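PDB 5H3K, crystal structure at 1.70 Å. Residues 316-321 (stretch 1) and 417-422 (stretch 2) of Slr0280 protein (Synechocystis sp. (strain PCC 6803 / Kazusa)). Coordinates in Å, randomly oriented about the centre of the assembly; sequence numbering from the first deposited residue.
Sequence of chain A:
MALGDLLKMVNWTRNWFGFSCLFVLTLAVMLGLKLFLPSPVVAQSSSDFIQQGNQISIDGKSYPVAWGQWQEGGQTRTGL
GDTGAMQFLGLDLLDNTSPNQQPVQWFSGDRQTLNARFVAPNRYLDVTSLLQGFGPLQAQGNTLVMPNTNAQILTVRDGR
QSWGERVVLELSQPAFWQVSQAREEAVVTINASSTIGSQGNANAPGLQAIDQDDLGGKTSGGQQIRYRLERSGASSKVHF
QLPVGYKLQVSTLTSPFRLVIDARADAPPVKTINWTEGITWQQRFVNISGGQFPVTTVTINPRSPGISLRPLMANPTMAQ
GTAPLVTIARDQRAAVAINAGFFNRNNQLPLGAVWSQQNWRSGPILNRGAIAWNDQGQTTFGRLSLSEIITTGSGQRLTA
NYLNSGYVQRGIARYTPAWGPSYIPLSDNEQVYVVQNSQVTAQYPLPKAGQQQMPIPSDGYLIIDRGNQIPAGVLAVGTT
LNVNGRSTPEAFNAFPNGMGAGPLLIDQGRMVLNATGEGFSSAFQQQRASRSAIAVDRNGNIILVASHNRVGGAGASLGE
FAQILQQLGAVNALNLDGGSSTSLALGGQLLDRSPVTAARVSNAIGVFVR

Stretch 1, residues 316-321: PTMAQG
Stretch 2, residues 417-422: PAWGPS

What ties the two stretches together? A single direct hydrogen bond does, running from Ala-319 N to Trp-419 O over 3.0 Å with an N-H...O angle of 165°. The stretches cross rather than run alongside each other: the directions CA 317 to 320 and CA 418 to 421 lie 77° apart. At the crossing, Met-318 CA sits 4.6 Å from Gly-420 CA and Ala-319 CA 4.7 Å from Trp-419 CA. The same carbonyl also serves a water, which donates to Trp-419 O at 2.5 Å and accepts a weak hydrogen bond from Gln-320 N at 3.3 Å, so two successive amides of stretch 1 are linked to one oxygen.

How does Ala-319 fit against Trp-419? The alanine, at phi/psi -77/-31, is buried and points its CA-to-CB bond toward stretch 2, placing Ala-319 CB 3.5 Å from Trp-419 CE3. Its approach to the indole is oblique. The CA-to-CB bond of Trp-419 points away from stretch 1, yet chi1 of -178° (t) and chi2 of -108° bring the broad ring back within reach of the methyl. A small side chain suits this close backbone crossing, and these are the two most heavily covered residues, at 54 and 51 Å² of the 229 Å² buried in all.

What does Met-318 add? In an extended conformation, -146/168, it sends its CA-to-CB bond sideways, and Met-318 CB lies 3.5 Å from Trp-419 O and 3.8 Å from Gly-420 CA. Its rotamer is p, t, t (75°, 175°, 179°), so the end of the chain leads away from stretch 2; even so, Met-318 SD passes 4.4 Å from Pro-421 CD, a loose apolar contact. Met-318 as a whole has 44 Å² covered by stretch 2, and its flexible apolar side chain suits a partly exposed place, while the proline, with its C-gamma exo ring and phi/psi of -73/-21, offers a rigid apolar surface.

How does stretch 2 present its carbonyl? Pro-417, Ala-418 and Trp-419 have helical angles (-59/-21, -57/-29 and -65/-39), and a weak hydrogen bond from Gly-420 N to Pro-417 O at 3.0 Å spans the turn. Gly-420 then adopts 146/-175, where a CB would be jammed against the preceding carbonyl oxygen and would also clash with Pro-421 CD at 3.0 Å; glycine is what this backbone calls for. Ala-418 turns its methyl away, so its contact is through the backbone, with Ala-418 O 3.8 Å from Met-318 CA.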

# COMPACT_ATOMS: atom_id res chain seq x y z
N PRO A 316 7.41 2.47 -12.58
CA PRO A 316 7.13 3.90 -12.48
C PRO A 316 6.87 4.57 -13.82
O PRO A 316 6.27 5.64 -13.84
CB PRO A 316 8.40 4.46 -11.82
CG PRO A 316 9.01 3.29 -11.12
CD PRO A 316 8.73 2.12 -12.02
N THR A 317 7.30 3.96 -14.92
CA THR A 317 7.13 4.60 -16.23
C THR A 317 6.44 3.73 -17.29
O THR A 317 6.45 4.08 -18.47
CB THR A 317 8.49 5.11 -16.80
OG1 THR A 317 9.33 3.99 -17.08
CG2 THR A 317 9.18 6.02 -15.80
N MET A 318 5.86 2.60 -16.90
CA MET A 318 4.99 1.90 -17.83
C MET A 318 3.83 1.19 -17.12
O MET A 318 3.83 1.05 -15.88
CB MET A 318 5.76 0.95 -18.76
CG MET A 318 6.23 -0.33 -18.13
SD MET A 318 7.00 -1.42 -19.37
CE MET A 318 7.47 -2.81 -18.36
N ALA A 319 2.86 0.75 -17.91
CA ALA A 319 1.63 0.14 -17.38
C ALA A 319 1.81 -1.30 -16.90
O ALA A 319 1.12 -1.74 -15.99
CB ALA A 319 0.52 0.21 -18.42
N GLN A 320 2.72 -2.04 -17.53
CA GLN A 320 2.89 -3.43 -17.18
C GLN A 320 3.82 -3.63 -15.99
O GLN A 320 4.97 -3.17 -15.97
CB GLN A 320 3.37 -4.27 -18.38
CG GLN A 320 3.63 -5.74 -18.01
CD GLN A 320 3.86 -6.62 -19.21
OE1 GLN A 320 4.85 -6.46 -19.94
NE2 GLN A 320 2.97 -7.58 -19.43
N GLY A 321 3.34 -4.36 -14.99
CA GLY A 321 4.20 -4.80 -13.91
C GLY A 321 3.48 -4.90 -12.60
O GLY A 321 2.45 -4.26 -12.41
N PRO A 417 2.11 6.26 -25.27
CA PRO A 417 3.38 5.93 -24.62
C PRO A 417 3.28 5.67 -23.11
O PRO A 417 4.17 5.02 -22.57
CB PRO A 417 4.23 7.17 -24.88
CG PRO A 417 3.75 7.64 -26.21
CD PRO A 417 2.26 7.39 -26.20
N ALA A 418 2.23 6.15 -22.45
CA ALA A 418 2.01 5.80 -21.03
C ALA A 418 1.92 4.29 -20.79
O ALA A 418 2.26 3.80 -19.70
CB ALA A 418 0.78 6.52 -20.47
N TRP A 419 1.45 3.54 -21.78
CA TRP A 419 1.37 2.08 -21.68
C TRP A 419 2.76 1.47 -21.59
O TRP A 419 2.99 0.51 -20.86
CB TRP A 419 0.64 1.52 -22.91
CG TRP A 419 0.44 0.02 -22.95
CD1 TRP A 419 1.08 -0.88 -23.75
CD2 TRP A 419 -0.51 -0.73 -22.17
NE1 TRP A 419 0.60 -2.15 -23.52
CE2 TRP A 419 -0.38 -2.08 -22.57
CE3 TRP A 419 -1.45 -0.39 -21.19
CZ2 TRP A 419 -1.16 -3.09 -22.00
CZ3 TRP A 419 -2.22 -1.40 -20.63
CH2 TRP A 419 -2.07 -2.73 -21.03
N GLY A 420 3.70 2.04 -22.35
CA GLY A 420 5.04 1.50 -22.46
C GLY A 420 5.57 1.74 -23.86
O GLY A 420 4.93 2.41 -24.68
N PRO A 421 6.77 1.21 -24.15
CA PRO A 421 7.39 1.31 -25.47
C PRO A 421 6.74 0.41 -26.52
O PRO A 421 6.89 0.69 -27.71
CB PRO A 421 8.83 0.83 -25.20
CG PRO A 421 9.06 1.13 -23.75
CD PRO A 421 7.73 0.81 -23.11
N SER A 422 6.03 -0.64 -26.10
CA SER A 422 5.44 -1.55 -27.08
C SER A 422 4.06 -2.07 -26.71
O SER A 422 3.62 -1.96 -25.56
CB SER A 422 6.39 -2.73 -27.35
OG SER A 422 6.23 -3.75 -26.38
O HOH W 1 3.61 -1.96 -20.73